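Local coordinates for hypothetical protein (Sebaldella termitidis, PDB 4M1A), which is of unknown function but forms a trimer and belongs to the DUF1904 family, grouped with the tautomerase-like MIF proteins, at residues Asp53-Asp64 with Lys87-Glu98. Residues are numbered along the deposited sequence; the frame is centred on the assembly and turned at random.
Sequences DGLVFIEVLWFD and KIVTIVFNPLIE
Lys-87 meets Asp-53 at two acceptors: NZ donates to the backbone O of Asp-53 at 2.9 Å, tilted slightly from the carbonyl plane, and forms a salt bridge with its OD2 at 3.2 Å. Gly-8 O is a further acceptor for the same ammonium group. A methionine in place of Lys-87 would probably leave the Asp-53 carboxylate without its mate and the carbonyls of Asp-53 and Gly-8 without this donor. Beyond this, eight backbone hydrogen bonds join 56-62 to 88-96 as a parallel ladder, from Val-56 N to Ile-88 O at one end to Leu-96 N to Trp-62 O at the other. One water links Glu-59 OE2 to Asn-94 OD1; the glutamate also pairs with Arg-7 and with Arg-5 of a second subunit.

On the face carrying Phe-57, Phe-57 CZ meets Val-92 CG2 at 3.4 Å, while Thr-90 CG2 touches the same ring obliquely. On the other face, Val-60 lies alongside Phe-93, Val-60 CB 3.6 Å from Phe-93 CD2. With CG of Trp-62 between the backbone N and the carbonyl carbon (chi1 66°), the indole comes against Phe-93; Trp-62 CZ2 lies 3.6 Å from Phe-93 CD2, and the ring planes meet obliquely at 40°.

Helix 67-82 connects the two parallel strands as a beta-alpha-beta crossover and packs Trp-81 on Ile-58 and Val-89. Strand 3-7 pairs antiparallel with the other edge of 56-62, and beyond 89-95 a strand of the second subunit continues the sheet antiparallel across the trimer interface.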
# COMPACT_ATOMS: atom_id res chain seq x y z
N ASP A 53 18.43 -4.49 5.75
CA ASP A 53 18.16 -3.18 6.31
C ASP A 53 17.19 -2.41 5.38
O ASP A 53 16.52 -1.44 5.79
CB ASP A 53 19.50 -2.47 6.41
CG ASP A 53 19.36 -1.04 6.71
OD1 ASP A 53 19.61 -0.66 7.88
OD2 ASP A 53 18.97 -0.30 5.79
N GLY A 54 17.07 -2.86 4.12
CA GLY A 54 16.17 -2.25 3.15
C GLY A 54 16.61 -0.78 2.95
O GLY A 54 17.83 -0.45 2.97
N LEU A 55 15.63 0.11 2.79
CA LEU A 55 15.95 1.52 2.65
C LEU A 55 14.88 2.25 3.44
O LEU A 55 13.99 1.60 3.94
CB LEU A 55 15.97 1.83 1.18
CG LEU A 55 14.73 1.88 0.27
CD1 LEU A 55 15.25 1.65 -1.15
CD2 LEU A 55 13.69 0.83 0.55
N VAL A 56 14.87 3.58 3.46
CA VAL A 56 13.72 4.31 4.01
C VAL A 56 12.86 4.63 2.78
O VAL A 56 13.36 5.20 1.79
CB VAL A 56 14.12 5.57 4.73
CG1 VAL A 56 12.85 6.28 5.15
CG2 VAL A 56 14.98 5.15 5.93
N PHE A 57 11.65 4.08 2.76
CA PHE A 57 10.74 4.23 1.62
C PHE A 57 9.47 4.99 2.05
O PHE A 57 8.74 4.55 2.95
CB PHE A 57 10.39 2.85 1.03
CG PHE A 57 9.63 2.91 -0.26
CD1 PHE A 57 8.30 3.15 -0.30
CD2 PHE A 57 10.27 2.59 -1.47
CE1 PHE A 57 7.60 3.23 -1.50
CE2 PHE A 57 9.54 2.59 -2.67
CZ PHE A 57 8.23 2.90 -2.66
N ILE A 58 9.23 6.13 1.41
CA ILE A 58 8.20 7.04 1.75
C ILE A 58 7.23 7.18 0.63
O ILE A 58 7.63 7.46 -0.55
CB ILE A 58 8.75 8.43 2.17
CG1 ILE A 58 9.76 8.26 3.24
CG2 ILE A 58 7.59 9.38 2.62
CD1 ILE A 58 10.61 9.52 3.50
N GLU A 59 5.94 6.95 0.94
CA GLU A 59 4.86 7.18 -0.03
C GLU A 59 4.11 8.43 0.37
O GLU A 59 3.87 8.64 1.57
CB GLU A 59 3.91 5.98 -0.06
CG GLU A 59 4.54 4.72 -0.51
CD GLU A 59 3.84 3.39 -0.12
OE1 GLU A 59 3.43 3.21 1.09
OE2 GLU A 59 3.86 2.50 -1.06
N VAL A 60 3.76 9.28 -0.60
CA VAL A 60 2.96 10.46 -0.38
C VAL A 60 1.71 10.27 -1.24
O VAL A 60 1.79 10.31 -2.48
CB VAL A 60 3.69 11.72 -0.83
CG1 VAL A 60 2.81 12.93 -0.69
CG2 VAL A 60 4.97 11.88 0.03
N LEU A 61 0.58 10.11 -0.59
CA LEU A 61 -0.73 10.05 -1.29
C LEU A 61 -1.37 11.40 -1.22
O LEU A 61 -1.70 11.90 -0.13
CB LEU A 61 -1.64 8.98 -0.65
CG LEU A 61 -1.29 7.52 -0.82
CD1 LEU A 61 -0.05 7.13 -0.04
CD2 LEU A 61 -2.48 6.65 -0.37
N TRP A 62 -1.60 12.03 -2.39
CA TRP A 62 -2.15 13.37 -2.40
C TRP A 62 -2.84 13.69 -3.72
O TRP A 62 -2.68 12.94 -4.72
CB TRP A 62 -1.06 14.42 -2.14
CG TRP A 62 0.01 14.58 -3.18
CD1 TRP A 62 0.22 13.88 -4.33
CD2 TRP A 62 0.96 15.63 -3.17
NE1 TRP A 62 1.30 14.44 -5.03
CE2 TRP A 62 1.77 15.50 -4.31
CE3 TRP A 62 1.25 16.66 -2.23
CZ2 TRP A 62 2.84 16.40 -4.59
CZ3 TRP A 62 2.26 17.55 -2.53
CH2 TRP A 62 3.06 17.39 -3.67
N PHE A 63 -3.59 14.79 -3.70
CA PHE A 63 -4.05 15.43 -4.95
C PHE A 63 -2.79 16.11 -5.55
O PHE A 63 -2.14 16.91 -4.90
CB PHE A 63 -5.25 16.37 -4.72
CG PHE A 63 -6.45 15.65 -4.17
CD1 PHE A 63 -7.05 14.67 -4.89
CD2 PHE A 63 -6.97 15.95 -2.93
CE1 PHE A 63 -8.14 13.97 -4.35
CE2 PHE A 63 -8.07 15.28 -2.42
CZ PHE A 63 -8.63 14.26 -3.12
N ASP A 64 -2.47 15.74 -6.77
CA ASP A 64 -1.16 16.07 -7.29
C ASP A 64 -0.99 17.55 -7.40
O ASP A 64 -1.95 18.27 -7.62
CB ASP A 64 -0.91 15.46 -8.66
CG ASP A 64 0.58 15.47 -9.06
OD1 ASP A 64 1.52 15.48 -8.18
OD2 ASP A 64 0.77 15.44 -10.29
N LYS A 87 21.14 5.00 5.04
CA LYS A 87 20.27 4.25 4.09
C LYS A 87 19.77 5.14 2.96
O LYS A 87 19.55 6.33 3.16
CB LYS A 87 19.03 3.76 4.82
CG LYS A 87 19.21 2.69 5.86
CD LYS A 87 17.80 2.32 6.29
CE LYS A 87 17.70 1.76 7.68
NZ LYS A 87 16.58 0.79 7.67
N ILE A 88 19.51 4.53 1.80
CA ILE A 88 18.92 5.21 0.68
C ILE A 88 17.50 5.70 1.15
O ILE A 88 16.81 5.02 1.96
CB ILE A 88 18.73 4.20 -0.46
CG1 ILE A 88 20.10 3.73 -1.04
CG2 ILE A 88 17.84 4.72 -1.55
CD1 ILE A 88 19.90 2.52 -1.95
N VAL A 89 17.13 6.90 0.74
CA VAL A 89 15.81 7.44 1.01
C VAL A 89 15.07 7.51 -0.31
O VAL A 89 15.52 8.19 -1.25
CB VAL A 89 15.85 8.86 1.64
CG1 VAL A 89 14.44 9.30 1.93
CG2 VAL A 89 16.64 8.81 2.94
N THR A 90 14.02 6.71 -0.44
CA THR A 90 13.21 6.64 -1.66
C THR A 90 11.82 7.19 -1.40
O THR A 90 11.24 6.91 -0.33
CB THR A 90 13.17 5.18 -2.18
OG1 THR A 90 14.50 4.85 -2.58
CG2 THR A 90 12.23 5.04 -3.35
N ILE A 91 11.31 8.03 -2.33
CA ILE A 91 10.05 8.71 -2.18
C ILE A 91 9.20 8.56 -3.42
O ILE A 91 9.71 8.79 -4.55
CB ILE A 91 10.22 10.19 -1.89
CG1 ILE A 91 11.17 10.38 -0.73
CG2 ILE A 91 8.89 10.79 -1.48
CD1 ILE A 91 11.63 11.80 -0.62
N VAL A 92 7.96 8.08 -3.26
CA VAL A 92 7.07 7.96 -4.37
C VAL A 92 5.84 8.79 -4.13
O VAL A 92 5.22 8.67 -3.07
CB VAL A 92 6.70 6.48 -4.59
CG1 VAL A 92 5.97 6.35 -5.91
CG2 VAL A 92 8.00 5.67 -4.64
N PHE A 93 5.44 9.61 -5.10
CA PHE A 93 4.21 10.36 -5.00
C PHE A 93 3.09 9.61 -5.77
O PHE A 93 3.31 9.23 -6.93
CB PHE A 93 4.37 11.75 -5.55
CG PHE A 93 5.28 12.63 -4.66
CD1 PHE A 93 6.63 12.53 -4.74
CD2 PHE A 93 4.73 13.47 -3.75
CE1 PHE A 93 7.46 13.30 -3.91
CE2 PHE A 93 5.55 14.25 -2.92
CZ PHE A 93 6.88 14.12 -2.99
N ASN A 94 1.93 9.47 -5.14
CA ASN A 94 0.76 8.72 -5.71
C ASN A 94 -0.42 9.69 -5.80
O ASN A 94 -0.94 10.14 -4.81
CB ASN A 94 0.41 7.53 -4.83
CG ASN A 94 1.52 6.45 -4.82
OD1 ASN A 94 2.11 6.12 -3.78
ND2 ASN A 94 1.89 5.99 -6.01
N PRO A 95 -0.81 10.07 -7.01
CA PRO A 95 -1.85 11.07 -7.24
C PRO A 95 -3.20 10.38 -6.98
O PRO A 95 -3.42 9.27 -7.44
CB PRO A 95 -1.70 11.48 -8.71
CG PRO A 95 -0.76 10.50 -9.33
CD PRO A 95 -0.22 9.55 -8.26
N LEU A 96 -4.02 11.03 -6.21
CA LEU A 96 -5.35 10.57 -5.88
C LEU A 96 -6.27 11.18 -6.90
O LEU A 96 -6.04 12.26 -7.35
CB LEU A 96 -5.78 11.09 -4.53
CG LEU A 96 -4.99 10.56 -3.35
CD1 LEU A 96 -5.33 11.45 -2.16
CD2 LEU A 96 -5.27 9.11 -3.08
N ILE A 97 -7.37 10.51 -7.14
CA ILE A 97 -8.38 10.96 -8.06
C ILE A 97 -9.57 11.41 -7.23
O ILE A 97 -10.08 10.62 -6.44
CB ILE A 97 -8.68 9.82 -9.07
CG1 ILE A 97 -7.49 9.67 -10.03
CG2 ILE A 97 -9.93 10.13 -9.92
CD1 ILE A 97 -7.46 8.32 -10.72
N GLU A 98 -10.06 12.66 -7.42
CA GLU A 98 -11.04 13.27 -6.52
C GLU A 98 -12.34 12.46 -6.43
O GLU A 98 -12.91 12.31 -5.33
CB GLU A 98 -11.38 14.76 -6.90
CG GLU A 98 -10.24 15.74 -6.59
CD GLU A 98 -10.53 17.20 -6.91
OE1 GLU A 98 -11.70 17.64 -6.83
OE2 GLU A 98 -9.54 17.93 -7.19
O HOH W 1 19.32 1.65 2.10
O HOH W 2 3.49 3.56 -3.71
O HOH W 3 -4.29 14.17 -8.17